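Local structure of amorpha-4,11-diene synthase (4GAX) at residues I87-I92 against R220-Q225; L122-M127 against Y164-M169. The protein probably converts farnesyl diphosphate into a cyclic sesquiterpene, as a plant lyase of the terpene synthase family, here in an engineered variant. One frame throughout, in Å; residues are numbered along the deposited sequence.

Contact 1. Residues I87-I92 against R220-Q225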
loop_
_atom_site.group_PDB
_atom_site.type_symbol
_atom_site.label_atom_id
_atom_site.label_comp_id
_atom_site.label_asym_id
_atom_site.label_seq_id
_atom_site.Cartn_x
_atom_site.Cartn_y
_atom_site.Cartn_z
ATOM N N ILE A 87 5.323 18.414 3.683
ATOM C CA ILE A 87 5.292 18.142 2.247
ATOM C C ILE A 87 4.842 16.693 1.990
ATOM O O ILE A 87 4.033 16.438 1.097
ATOM C CB ILE A 87 6.668 18.410 1.607
ATOM C CG1 ILE A 87 6.989 19.902 1.701
ATOM C CG2 ILE A 87 6.690 17.936 0.148
ATOM C CD1 ILE A 87 8.470 20.247 1.353
ATOM N N GLN A 88 5.341 15.754 2.790
ATOM C CA GLN A 88 5.020 14.343 2.591
ATOM C C GLN A 88 3.555 14.065 2.908
ATOM O O GLN A 88 2.850 13.390 2.151
ATOM C CB GLN A 88 5.927 13.451 3.461
ATOM C CG GLN A 88 7.377 13.368 2.981
ATOM C CD GLN A 88 8.266 12.572 3.946
ATOM O OE1 GLN A 88 7.931 12.398 5.118
ATOM N NE2 GLN A 88 9.396 12.086 3.449
ATOM N N ARG A 89 3.099 14.571 4.045
ATOM C CA ARG A 89 1.718 14.350 4.451
ATOM C C ARG A 89 0.722 15.107 3.590
ATOM O O ARG A 89 -0.432 14.677 3.443
ATOM C CB ARG A 89 1.547 14.702 5.932
ATOM C CG ARG A 89 2.503 13.889 6.833
ATOM C CD ARG A 89 2.244 14.196 8.282
ATOM N NE ARG A 89 0.961 13.653 8.695
ATOM C CZ ARG A 89 0.583 13.512 9.962
ATOM N NH1 ARG A 89 1.386 13.904 10.946
ATOM N NH2 ARG A 89 -0.599 12.978 10.246
ATOM N N LEU A 90 1.146 16.246 3.039
ATOM C CA LEU A 90 0.270 16.985 2.113
ATOM C C LEU A 90 0.179 16.314 0.728
ATOM O O LEU A 90 -0.631 16.715 -0.132
ATOM C CB LEU A 90 0.719 18.440 1.961
ATOM C CG LEU A 90 0.474 19.309 3.202
ATOM C CD1 LEU A 90 1.174 20.675 3.038
ATOM C CD2 LEU A 90 -1.023 19.489 3.416
ATOM N N GLY A 91 1.033 15.319 0.518
ATOM C CA GLY A 91 0.941 14.455 -0.645
ATOM C C GLY A 91 1.656 14.996 -1.866
ATOM O O GLY A 91 1.350 14.579 -2.986
ATOM N N ILE A 92 2.597 15.923 -1.656
ATOM C CA ILE A 92 3.342 16.527 -2.772
ATOM C C ILE A 92 4.844 16.238 -2.743
ATOM O O ILE A 92 5.643 16.952 -3.360
ATOM C CB ILE A 92 3.118 18.043 -2.865
ATOM C CG1 ILE A 92 3.117 18.683 -1.477
ATOM C CG2 ILE A 92 1.803 18.339 -3.558
ATOM C CD1 ILE A 92 3.112 20.197 -1.544
ATOM N N ARG A 220 -1.578 8.529 -0.266
ATOM C CA ARG A 220 -2.613 9.329 -0.943
ATOM C C ARG A 220 -3.850 9.498 -0.059
ATOM O O ARG A 220 -4.544 10.532 -0.099
ATOM C CB ARG A 220 -3.010 8.690 -2.283
ATOM C CG ARG A 220 -3.950 9.543 -3.151
ATOM C CD ARG A 220 -3.290 10.851 -3.580
ATOM N NE ARG A 220 -4.108 11.543 -4.582
ATOM C CZ ARG A 220 -3.828 12.737 -5.098
ATOM N NH1 ARG A 220 -2.747 13.409 -4.701
ATOM N NH2 ARG A 220 -4.640 13.261 -6.014
ATOM N N ILE A 221 -4.136 8.487 0.753
ATOM C CA ILE A 221 -5.266 8.595 1.680
ATOM C C ILE A 221 -4.908 9.573 2.810
ATOM O O ILE A 221 -5.761 10.324 3.285
ATOM C CB ILE A 221 -5.655 7.217 2.269
ATOM C CG1 ILE A 221 -6.141 6.293 1.145
ATOM C CG2 ILE A 221 -6.732 7.351 3.322
ATOM C CD1 ILE A 221 -6.429 4.844 1.619
ATOM N N GLU A 222 -3.657 9.561 3.258
ATOM C CA GLU A 222 -3.235 10.558 4.265
ATOM C C GLU A 222 -3.393 11.983 3.736
ATOM O O GLU A 222 -3.897 12.860 4.435
ATOM C CB GLU A 222 -1.800 10.319 4.733
ATOM C CG GLU A 222 -1.179 11.472 5.552
ATOM C CD GLU A 222 -1.810 11.645 6.934
ATOM O OE1 GLU A 222 -2.613 10.770 7.358
ATOM O OE2 GLU A 222 -1.490 12.661 7.612
ATOM N N ALA A 223 -3.004 12.200 2.488
ATOM C CA ALA A 223 -3.079 13.532 1.902
ATOM C C ALA A 223 -4.500 14.073 1.912
ATOM O O ALA A 223 -4.728 15.215 2.324
ATOM C CB ALA A 223 -2.507 13.534 0.468
ATOM N N VAL A 224 -5.464 13.259 1.492
ATOM C CA VAL A 224 -6.856 13.720 1.480
ATOM C C VAL A 224 -7.323 14.116 2.872
ATOM O O VAL A 224 -8.142 15.027 3.011
ATOM C CB VAL A 224 -7.857 12.687 0.858
ATOM C CG1 VAL A 224 -7.293 12.066 -0.389
ATOM C CG2 VAL A 224 -8.210 11.613 1.846
ATOM N N GLN A 225 -6.809 13.452 3.906
ATOM C CA GLN A 225 -7.231 13.773 5.272
ATOM C C GLN A 225 -6.362 14.874 5.885
ATOM O O GLN A 225 -6.844 15.681 6.681
ATOM C CB GLN A 225 -7.199 12.519 6.166
ATOM C CG GLN A 225 -8.072 11.368 5.669
ATOM C CD GLN A 225 -7.842 10.072 6.446
ATOM O OE1 GLN A 225 -7.186 10.062 7.493
ATOM N NE2 GLN A 225 -8.388 8.969 5.930
#

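Contact 2. Residues L122-M127 against Y164-M169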
loop_
_atom_site.group_PDB
_atom_site.type_symbol
_atom_site.label_atom_id
_atom_site.label_comp_id
_atom_site.label_asym_id
_atom_site.label_seq_id
_atom_site.Cartn_x
_atom_site.Cartn_y
_atom_site.Cartn_z
ATOM N N LEU A 122 10.106 12.886 15.444
ATOM C CA LEU A 122 9.890 13.085 14.010
ATOM C C LEU A 122 11.132 12.655 13.238
ATOM O O LEU A 122 11.042 12.005 12.193
ATOM C CB LEU A 122 9.557 14.558 13.717
ATOM C CG LEU A 122 9.427 14.910 12.235
ATOM C CD1 LEU A 122 8.307 14.067 11.603
ATOM C CD2 LEU A 122 9.179 16.388 12.032
ATOM N N TRP A 123 12.300 12.993 13.764
ATOM C CA TRP A 123 13.541 12.607 13.110
ATOM C C TRP A 123 13.587 11.094 12.953
ATOM O O TRP A 123 13.897 10.586 11.875
ATOM C CB TRP A 123 14.745 13.095 13.916
ATOM C CG TRP A 123 16.043 12.418 13.544
ATOM C CD1 TRP A 123 16.872 12.747 12.511
ATOM C CD2 TRP A 123 16.659 11.303 14.217
ATOM N NE1 TRP A 123 17.973 11.906 12.495
ATOM C CE2 TRP A 123 17.859 11.007 13.530
ATOM C CE3 TRP A 123 16.309 10.524 15.329
ATOM C CZ2 TRP A 123 18.718 9.981 13.923
ATOM C CZ3 TRP A 123 17.154 9.498 15.719
ATOM C CH2 TRP A 123 18.349 9.237 15.022
ATOM N N PHE A 124 13.243 10.385 14.026
ATOM C CA PHE A 124 13.330 8.931 14.050
ATOM C C PHE A 124 12.451 8.332 12.954
ATOM O O PHE A 124 12.888 7.467 12.188
ATOM C CB PHE A 124 12.909 8.423 15.437
ATOM C CG PHE A 124 12.796 6.932 15.545
ATOM C CD1 PHE A 124 13.908 6.157 15.812
ATOM C CD2 PHE A 124 11.561 6.310 15.416
ATOM C CE1 PHE A 124 13.801 4.760 15.934
ATOM C CE2 PHE A 124 11.434 4.938 15.549
ATOM C CZ PHE A 124 12.564 4.154 15.802
ATOM N N ARG A 125 11.208 8.790 12.890
ATOM C CA ARG A 125 10.258 8.242 11.936
ATOM C C ARG A 125 10.617 8.570 10.482
ATOM O O ARG A 125 10.549 7.702 9.611
ATOM C CB ARG A 125 8.839 8.724 12.263
ATOM C CG ARG A 125 7.800 8.220 11.280
ATOM C CD ARG A 125 6.391 8.585 11.710
ATOM N NE ARG A 125 6.144 10.034 11.672
ATOM C CZ ARG A 125 6.009 10.741 10.549
ATOM N NH1 ARG A 125 6.088 10.137 9.364
ATOM N NH2 ARG A 125 5.778 12.050 10.609
ATOM N N LEU A 126 11.001 9.817 10.219
ATOM C CA LEU A 126 11.402 10.208 8.859
ATOM C C LEU A 126 12.656 9.487 8.397
ATOM O O LEU A 126 12.779 9.123 7.209
ATOM C CB LEU A 126 11.612 11.721 8.743
ATOM C CG LEU A 126 10.453 12.680 8.976
ATOM C CD1 LEU A 126 10.904 14.123 8.623
ATOM C CD2 LEU A 126 9.217 12.279 8.176
ATOM N N MET A 127 13.601 9.277 9.313
ATOM C CA MET A 127 14.784 8.503 8.960
ATOM C C MET A 127 14.407 7.069 8.567
ATOM O O MET A 127 14.803 6.584 7.509
ATOM C CB MET A 127 15.811 8.500 10.107
ATOM C CG MET A 127 16.515 9.852 10.314
ATOM S SD MET A 127 17.535 10.386 8.907
ATOM C CE MET A 127 16.434 11.522 8.102
ATOM N N TYR A 164 3.897 8.963 19.314
ATOM C CA TYR A 164 2.977 7.898 18.948
ATOM C C TYR A 164 3.256 7.437 17.505
ATOM O O TYR A 164 3.400 6.240 17.236
ATOM C CB TYR A 164 1.533 8.363 19.114
ATOM C CG TYR A 164 0.519 7.438 18.474
ATOM C CD1 TYR A 164 0.049 6.310 19.144
ATOM C CD2 TYR A 164 0.026 7.695 17.196
ATOM C CE1 TYR A 164 -0.898 5.444 18.532
ATOM C CE2 TYR A 164 -0.910 6.842 16.584
ATOM C CZ TYR A 164 -1.364 5.726 17.252
ATOM O OH TYR A 164 -2.288 4.899 16.631
ATOM N N GLU A 165 3.363 8.389 16.589
ATOM C CA GLU A 165 3.595 8.029 15.193
ATOM C C GLU A 165 4.917 7.292 15.017
ATOM O O GLU A 165 4.995 6.342 14.222
ATOM C CB GLU A 165 3.525 9.254 14.262
ATOM C CG GLU A 165 2.192 10.002 14.287
ATOM C CD GLU A 165 1.040 9.206 13.664
ATOM O OE1 GLU A 165 1.233 8.012 13.325
ATOM O OE2 GLU A 165 -0.069 9.777 13.503
ATOM N N ALA A 166 5.946 7.706 15.757
ATOM C CA ALA A 166 7.242 7.007 15.695
ATOM C C ALA A 166 7.148 5.517 16.083
ATOM O O ALA A 166 7.870 4.660 15.522
ATOM C CB ALA A 166 8.260 7.710 16.571
ATOM N N THR A 167 6.261 5.201 17.030
ATOM C CA THR A 167 6.138 3.817 17.525
ATOM C C THR A 167 5.729 2.872 16.406
ATOM O O THR A 167 6.057 1.694 16.439
ATOM C CB THR A 167 5.123 3.671 18.692
ATOM O OG1 THR A 167 3.789 3.905 18.204
ATOM C CG2 THR A 167 5.439 4.663 19.821
ATOM N N SER A 168 5.014 3.386 15.409
ATOM C CA SER A 168 4.596 2.545 14.275
ATOM C C SER A 168 5.746 1.990 13.447
ATOM O O SER A 168 5.541 1.033 12.692
ATOM C CB SER A 168 3.669 3.309 13.334
ATOM O OG SER A 168 2.528 3.702 14.047
ATOM N N MET A 169 6.934 2.587 13.568
ATOM C CA MET A 169 8.099 2.153 12.799
ATOM C C MET A 169 8.933 1.152 13.561
ATOM O O MET A 169 10.038 0.822 13.129
ATOM C CB MET A 169 9.024 3.337 12.457
ATOM C CG MET A 169 8.309 4.586 11.997
ATOM S SD MET A 169 7.494 4.369 10.412
ATOM C CE MET A 169 8.882 4.153 9.315
#

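Contact 1. Residues I87-I92 against R220-Q225
R89 grips E222 side-on, with NE and NH2 both giving hydrogen bonds to a single oxygen. R89 NH2 stands 2.8 Å and R89 NE 2.9 Å from E222 OE2. A bend at chi3 (70°) turns the guanidinium so that its edge faces the acid; OE2 lies in the guanidinium plane, whereas the two donors reach it from one face of the carboxylate, the planes being 38° apart. E222, its CG anti to the backbone N (chi1 168°), then bends at chi2, which brings OE2 to the guanidinium edge; its other oxygen, OE1, forms salt bridges with R208 and R217. An alanine in place of R89 would remove both donors and would probably leave that side of the carboxylate less firmly fixed in rotation. Beside this ion pair A223 CA makes a CA-H...O contact of 3.3 Å with R89 O. A223 CB sits 3.7 Å from G91 CA, and a side chain on G91 would clash with that methyl. G91 has positive phi; I92 N bonds back to I87 O, G91 N to Q88 O. The end of helix 77-89 thus abuts the side of helix 219-232 through a Schellman motif.

Contact 2. Residues L122-M127 against Y164-M169
F124 and R125 of helix 120-129 pack against A166 of helix 157-167 and M169 just beyond it, a helix-helix contact inside the all-helical N-terminal domain of the terpene synthase family. The tight part, round A166, is made of side-chain carbons against methyl and backbone carbonyl groups, without a hydrogen bond across it. F124, its CG anti to the backbone N (chi1 173°), brings its ring edge to the neighbouring turn: CE2 is 3.6 Å from A166 O, near the ring plane, and CD2 is 3.8 Å from A166 CB. F139 meets the same ring edge-to-face. The aliphatic part of R125 adds to the tight part, with CD 3.6 Å from E165 O. The charged ends are looser: though the two chains point the same way, R125 NE and E165 OE1 stay 5.6 Å apart. Each charge has a partner beyond the contact, R125 NH2 pairing with D85 and E165 OE1 accepting from L214 N. S168, before M169, is partly exposed, while the five residues that touch are buried. M169, bent at chi2 and chi3, crosses the R125 chain, its CG 3.7 Å from R125 CG and its terminal CE 3.9 Å from R125 O.

Contacts 1 and 2 lie about 17 Å apart, centre to centre, and both segments of contact 2 fall in the sequence between those of contact 1. They touch directly where Q88 OE1 packs 3.3 Å from L126 CD2. Contact 1 joins helices 77-89 and 219-232, contact 2 helices 120-129 and 157-167; helix 77-89 also serves contact 2, its D85 taking the salt bridge from R125. L214 is a second bridge, touched by R89, E222 and R125. The centres of contacts 1 and 2 lie about 14 and 18 Å from the centre of the chain. Metal-dependent catalysis in this family belongs to the metal-binding domain, and neither contact includes a metal or substrate.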